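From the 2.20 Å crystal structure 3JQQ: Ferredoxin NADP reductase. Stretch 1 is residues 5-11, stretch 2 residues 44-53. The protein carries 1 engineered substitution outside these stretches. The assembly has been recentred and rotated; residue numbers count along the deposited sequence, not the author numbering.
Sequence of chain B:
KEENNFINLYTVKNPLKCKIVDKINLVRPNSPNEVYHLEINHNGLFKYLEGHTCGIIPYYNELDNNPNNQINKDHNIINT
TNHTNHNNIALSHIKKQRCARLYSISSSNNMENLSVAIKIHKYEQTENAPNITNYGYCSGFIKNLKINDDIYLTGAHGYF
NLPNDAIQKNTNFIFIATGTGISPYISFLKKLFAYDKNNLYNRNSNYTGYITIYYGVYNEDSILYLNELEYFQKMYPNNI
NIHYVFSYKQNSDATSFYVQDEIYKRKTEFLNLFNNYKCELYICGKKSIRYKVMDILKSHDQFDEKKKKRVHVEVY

Stretch 1 5-11: NFINLYT
Stretch 2, residues 44-53: GLFKYLEGHT

Residues 5-11 and 44-53 belong to one chain and lie side by side without pairing as strands. Stretch 1 has no regular helix or strand, and nearly all of stretch 2 is loop. The nearest CA atoms across the stretches are those of Phe6 and Lys47, 5.7 Å apart. The contacts broadly run in opposite order, though Ile7 reaches on to His52: residues early in stretch 1 meet the later part of stretch 2, and Tyr10 meets Leu45 and Phe46. About 441 Å² is buried in total.

Asn5 stays at the margin, with CA-to-CB sideways and no close contact.

Phe6 is the main anchor. Its phi/psi is -110/-17, its chi1 is -63° (m) and its chi2 is -37°. CA-to-CB points toward stretch 2. CB of Lys47 sits over one face of the ring, 3.3 Å from CD1 of Phe6 and 3.8 Å from the ring centroid, 28° off the normal. This is a CH-pi contact. Lys47 also starts toward stretch 1, but with chi1 and chi2 both m and chi3 and chi4 both t its end leads away, so the amine is carried clear of the ring. At the ring edge, CD2 of Leu49 lies 3.8 Å from CE2 of Phe6, an apolar contact. Leu49 is m,t.

Phe6 to Leu9 form a type II beta turn, with Ile7 at -57/128 and Asn8 at 66/22. Its closing bond, N of Leu9 to O of Phe6, is weak at 3.4 Å.

Ile7 (m,p) starts sideways, but its end comes nearer. Its CD1 reaches NE2 of His52 at 3.7 Å. The His52 ring is held from its own stretch: N of Leu49 donates to ND1 of His52 at 2.7 Å. A second type II turn, Leu49 to His52, is closed by N of His52 to O of Leu49 at 3.0 Å. Gly51, at 102/-19, suits this turn because a CB would jam against the preceding carbonyl O.

Asn8, on the first turn, is out of reach. CA-to-CB of Leu9 (-54/-40) points toward stretch 2, and its CD2 lies 3.6 Å from CB of Lys47, so that CB meets both Phe6 and Leu9.

Tyr10 is extended at -119/135, with chi1 -61° (m) and chi2 99°. Its ring meets the Phe46 ring (chi1 t) rim to rim, centroids 6.0 Å apart and planes at 14°. CD1 of Tyr10 is 3.9 Å from CD1 of Phe46. Farther out, OH of Tyr10 donates a weak hydrogen bond to O of Leu45 at 3.3 Å.

Thr11 (-126/-178) is out of reach, so Tyr10 is the last residue of stretch 1 to touch stretch 2.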

ATOM      1  N   ASN B   5      -4.017 -25.447  12.859  1.00 41.25           N
ATOM      2  CA  ASN B   5      -4.793 -25.787  14.088  1.00 41.18           C
ATOM      3  C   ASN B   5      -5.790 -24.697  14.486  1.00 40.85           C
ATOM      4  O   ASN B   5      -6.909 -24.993  14.925  1.00 40.91           O
ATOM      5  CB  ASN B   5      -3.847 -26.107  15.253  1.00 41.36           C
ATOM      6  CG  ASN B   5      -2.503 -25.409  15.125  1.00 41.69           C
ATOM      7  OD1 ASN B   5      -1.938 -25.317  14.034  1.00 42.20           O
ATOM      8  ND2 ASN B   5      -1.979 -24.922  16.245  1.00 41.66           N
ATOM      9  N   PHE B   6      -5.384 -23.441  14.326  1.00 40.17           N
ATOM     10  CA  PHE B   6      -6.244 -22.313  14.665  1.00 39.37           C
ATOM     11  C   PHE B   6      -6.720 -21.565  13.414  1.00 38.82           C
ATOM     12  O   PHE B   6      -7.692 -20.804  13.467  1.00 38.70           O
ATOM     13  CB  PHE B   6      -5.525 -21.351  15.610  1.00 39.35           C
ATOM     14  CG  PHE B   6      -5.162 -21.958  16.939  1.00 39.11           C
ATOM     15  CD1 PHE B   6      -6.013 -22.854  17.564  1.00 38.86           C
ATOM     16  CD2 PHE B   6      -3.979 -21.614  17.573  1.00 38.62           C
ATOM     17  CE1 PHE B   6      -5.684 -23.408  18.787  1.00 38.72           C
ATOM     18  CE2 PHE B   6      -3.646 -22.163  18.797  1.00 38.63           C
ATOM     19  CZ  PHE B   6      -4.499 -23.060  19.405  1.00 38.63           C
ATOM     20  N   ILE B   7      -6.043 -21.794  12.292  1.00 38.07           N
ATOM     21  CA  ILE B   7      -6.386 -21.121  11.041  1.00 37.33           C
ATOM     22  C   ILE B   7      -7.845 -21.349  10.617  1.00 36.85           C
ATOM     23  O   ILE B   7      -8.311 -22.484  10.535  1.00 36.78           O
ATOM     24  CB  ILE B   7      -5.460 -21.548   9.880  1.00 37.34           C
ATOM     25  CG1 ILE B   7      -4.133 -20.788   9.937  1.00 37.30           C
ATOM     26  CG2 ILE B   7      -6.136 -21.292   8.540  1.00 37.22           C
ATOM     27  CD1 ILE B   7      -3.090 -21.438  10.829  1.00 37.21           C
ATOM     28  N   ASN B   8      -8.548 -20.253  10.352  1.00 36.19           N
ATOM     29  CA  ASN B   8      -9.897 -20.299   9.787  1.00 35.58           C
ATOM     30  C   ASN B   8     -10.971 -20.913  10.683  1.00 35.07           C
ATOM     31  O   ASN B   8     -12.010 -21.363  10.199  1.00 34.99           O
ATOM     32  CB  ASN B   8      -9.881 -20.975   8.414  1.00 35.66           C
ATOM     33  CG  ASN B   8      -9.310 -20.076   7.336  1.00 35.92           C
ATOM     34  OD1 ASN B   8      -9.550 -18.867   7.331  1.00 36.30           O
ATOM     35  ND2 ASN B   8      -8.552 -20.661   6.417  1.00 36.24           N
ATOM     36  N   LEU B   9     -10.719 -20.922  11.988  1.00 34.47           N
ATOM     37  CA  LEU B   9     -11.745 -21.294  12.948  1.00 33.95           C
ATOM     38  C   LEU B   9     -12.968 -20.421  12.713  1.00 33.44           C
ATOM     39  O   LEU B   9     -14.105 -20.891  12.774  1.00 33.38           O
ATOM     40  CB  LEU B   9     -11.237 -21.105  14.377  1.00 34.00           C
ATOM     41  CG  LEU B   9     -10.676 -22.350  15.083  1.00 34.37           C
ATOM     42  CD1 LEU B   9      -9.822 -23.171  14.136  1.00 34.44           C
ATOM     43  CD2 LEU B   9      -9.891 -21.958  16.328  1.00 34.60           C
ATOM     44  N   TYR B  10     -12.720 -19.145  12.442  1.00 32.81           N
ATOM     45  CA  TYR B  10     -13.788 -18.216  12.122  1.00 32.37           C
ATOM     46  C   TYR B  10     -13.598 -17.658  10.723  1.00 32.45           C
ATOM     47  O   TYR B  10     -12.492 -17.286  10.329  1.00 32.25           O
ATOM     48  CB  TYR B  10     -13.868 -17.103  13.166  1.00 32.08           C
ATOM     49  CG  TYR B  10     -14.149 -17.651  14.540  1.00 31.27           C
ATOM     50  CD1 TYR B  10     -13.124 -17.841  15.455  1.00 30.55           C
ATOM     51  CD2 TYR B  10     -15.436 -18.023  14.908  1.00 30.65           C
ATOM     52  CE1 TYR B  10     -13.376 -18.361  16.707  1.00 30.50           C
ATOM     53  CE2 TYR B  10     -15.697 -18.545  16.157  1.00 30.42           C
ATOM     54  CZ  TYR B  10     -14.665 -18.711  17.051  1.00 30.37           C
ATOM     55  OH  TYR B  10     -14.919 -19.235  18.300  1.00 30.72           O
ATOM     56  N   THR B  11     -14.690 -17.619   9.973  1.00 32.66           N
ATOM     57  CA  THR B  11     -14.651 -17.207   8.585  1.00 33.05           C
ATOM     58  C   THR B  11     -15.651 -16.088   8.356  1.00 33.40           C
ATOM     59  O   THR B  11     -16.326 -15.644   9.284  1.00 33.43           O
ATOM     60  CB  THR B  11     -15.004 -18.375   7.656  1.00 32.97           C
ATOM     61  OG1 THR B  11     -16.392 -18.701   7.795  1.00 33.00           O
ATOM     62  CG2 THR B  11     -14.164 -19.596   7.999  1.00 32.87           C
ATOM     63  N   GLY B  44     -12.233 -15.637  25.340  1.00 26.17           N
ATOM     64  CA  GLY B  44     -11.329 -16.776  25.226  1.00 25.77           C
ATOM     65  C   GLY B  44     -11.577 -17.635  23.998  1.00 25.47           C
ATOM     66  O   GLY B  44     -10.873 -18.617  23.770  1.00 25.51           O
ATOM     67  N   LEU B  45     -12.573 -17.256  23.200  1.00 25.05           N
ATOM     68  CA  LEU B  45     -13.005 -18.052  22.048  1.00 24.54           C
ATOM     69  C   LEU B  45     -12.133 -17.932  20.795  1.00 24.14           C
ATOM     70  O   LEU B  45     -12.085 -18.857  19.982  1.00 24.21           O
ATOM     71  CB  LEU B  45     -14.454 -17.715  21.689  1.00 24.73           C
ATOM     72  CG  LEU B  45     -15.560 -18.649  22.185  1.00 24.90           C
ATOM     73  CD1 LEU B  45     -15.183 -19.336  23.496  1.00 24.97           C
ATOM     74  CD2 LEU B  45     -16.865 -17.882  22.319  1.00 24.93           C
ATOM     75  N   PHE B  46     -11.468 -16.795  20.619  1.00 23.41           N
ATOM     76  CA  PHE B  46     -10.618 -16.606  19.446  1.00 22.61           C
ATOM     77  C   PHE B  46      -9.242 -17.218  19.683  1.00 22.49           C
ATOM     78  O   PHE B  46      -8.512 -16.817  20.597  1.00 22.27           O
ATOM     79  CB  PHE B  46     -10.491 -15.125  19.085  1.00 22.43           C
ATOM     80  CG  PHE B  46     -10.018 -14.888  17.682  1.00 21.18           C
ATOM     81  CD1 PHE B  46     -10.918 -14.895  16.628  1.00 19.96           C
ATOM     82  CD2 PHE B  46      -8.672 -14.662  17.416  1.00 20.26           C
ATOM     83  CE1 PHE B  46     -10.493 -14.680  15.335  1.00 19.53           C
ATOM     84  CE2 PHE B  46      -8.239 -14.446  16.120  1.00 19.97           C
ATOM     85  CZ  PHE B  46      -9.149 -14.454  15.078  1.00 19.72           C
ATOM     86  N   LYS B  47      -8.891 -18.194  18.855  1.00 22.31           N
ATOM     87  CA  LYS B  47      -7.642 -18.928  19.029  1.00 22.28           C
ATOM     88  C   LYS B  47      -6.613 -18.487  18.005  1.00 21.97           C
ATOM     89  O   LYS B  47      -6.912 -18.371  16.811  1.00 21.91           O
ATOM     90  CB  LYS B  47      -7.899 -20.433  18.902  1.00 22.46           C
ATOM     91  CG  LYS B  47      -8.852 -20.990  19.944  1.00 23.37           C
ATOM     92  CD  LYS B  47      -8.147 -21.212  21.272  1.00 25.05           C
ATOM     93  CE  LYS B  47      -9.094 -21.805  22.304  1.00 25.87           C
ATOM     94  NZ  LYS B  47      -8.367 -22.224  23.535  1.00 27.24           N
ATOM     95  N   TYR B  48      -5.397 -18.244  18.476  1.00 21.50           N
ATOM     96  CA  TYR B  48      -4.338 -17.776  17.610  1.00 21.28           C
ATOM     97  C   TYR B  48      -2.990 -18.027  18.253  1.00 21.43           C
ATOM     98  O   TYR B  48      -2.887 -18.207  19.467  1.00 21.31           O
ATOM     99  CB  TYR B  48      -4.499 -16.273  17.331  1.00 21.14           C
ATOM    100  CG  TYR B  48      -4.338 -15.401  18.560  1.00 20.52           C
ATOM    101  CD1 TYR B  48      -5.422 -15.117  19.380  1.00 20.17           C
ATOM    102  CD2 TYR B  48      -3.103 -14.863  18.899  1.00 20.22           C
ATOM    103  CE1 TYR B  48      -5.281 -14.324  20.506  1.00 20.20           C
ATOM    104  CE2 TYR B  48      -2.954 -14.064  20.022  1.00 20.17           C
ATOM    105  CZ  TYR B  48      -4.046 -13.801  20.823  1.00 20.35           C
ATOM    106  OH  TYR B  48      -3.906 -13.007  21.940  1.00 20.91           O
ATOM    107  N   LEU B  49      -1.959 -18.045  17.420  1.00 21.65           N
ATOM    108  CA  LEU B  49      -0.592 -18.044  17.896  1.00 21.91           C
ATOM    109  C   LEU B  49      -0.026 -16.654  17.667  1.00 21.85           C
ATOM    110  O   LEU B  49      -0.485 -15.923  16.778  1.00 21.95           O
ATOM    111  CB  LEU B  49       0.248 -19.066  17.132  1.00 22.03           C
ATOM    112  CG  LEU B  49      -0.088 -20.547  17.322  1.00 22.45           C
ATOM    113  CD1 LEU B  49       0.867 -21.407  16.516  1.00 22.83           C
ATOM    114  CD2 LEU B  49      -0.037 -20.923  18.795  1.00 22.99           C
ATOM    115  N   GLU B  50       0.967 -16.284  18.464  1.00 21.65           N
ATOM    116  CA  GLU B  50       1.657 -15.030  18.245  1.00 21.62           C
ATOM    117  C   GLU B  50       2.080 -14.931  16.777  1.00 21.40           C
ATOM    118  O   GLU B  50       2.598 -15.895  16.210  1.00 21.49           O
ATOM    119  CB  GLU B  50       2.867 -14.915  19.175  1.00 21.70           C
ATOM    120  CG  GLU B  50       2.508 -14.697  20.646  1.00 22.30           C
ATOM    121  CD  GLU B  50       2.018 -15.962  21.340  1.00 23.06           C
ATOM    122  OE1 GLU B  50       2.271 -17.069  20.821  1.00 23.01           O
ATOM    123  OE2 GLU B  50       1.378 -15.845  22.408  1.00 23.53           O
ATOM    124  N   GLY B  51       1.847 -13.773  16.167  1.00 21.08           N
ATOM    125  CA  GLY B  51       2.207 -13.562  14.770  1.00 20.76           C
ATOM    126  C   GLY B  51       1.018 -13.644  13.834  1.00 20.60           C
ATOM    127  O   GLY B  51       1.073 -13.164  12.702  1.00 20.39           O
ATOM    128  N   HIS B  52      -0.064 -14.258  14.302  1.00 20.50           N
ATOM    129  CA  HIS B  52      -1.259 -14.378  13.479  1.00 20.43           C
ATOM    130  C   HIS B  52      -1.949 -13.048  13.248  1.00 20.43           C
ATOM    131  O   HIS B  52      -1.749 -12.078  13.979  1.00 20.20           O
ATOM    132  CB  HIS B  52      -2.263 -15.353  14.091  1.00 20.45           C
ATOM    133  CG  HIS B  52      -1.979 -16.785  13.777  1.00 20.71           C
ATOM    134  ND1 HIS B  52      -1.939 -17.762  14.749  1.00 20.83           N
ATOM    135  CD2 HIS B  52      -1.711 -17.402  12.609  1.00 20.90           C
ATOM    136  CE1 HIS B  52      -1.667 -18.920  14.191  1.00 20.84           C
ATOM    137  NE2 HIS B  52      -1.521 -18.733  12.891  1.00 20.59           N
ATOM    138  N   THR B  53      -2.771 -13.027  12.210  1.00 20.59           N
ATOM    139  CA  THR B  53      -3.643 -11.909  11.949  1.00 20.77           C
ATOM    140  C   THR B  53      -5.076 -12.360  12.159  1.00 20.79           C
ATOM    141  O   THR B  53      -5.379 -13.556  12.124  1.00 20.74           O
ATOM    142  CB  THR B  53      -3.510 -11.424  10.506  1.00 20.72           C
ATOM    143  OG1 THR B  53      -4.423 -10.342  10.284  1.00 21.67           O
ATOM    144  CG2 THR B  53      -3.841 -12.550   9.544  1.00 20.66           C
TER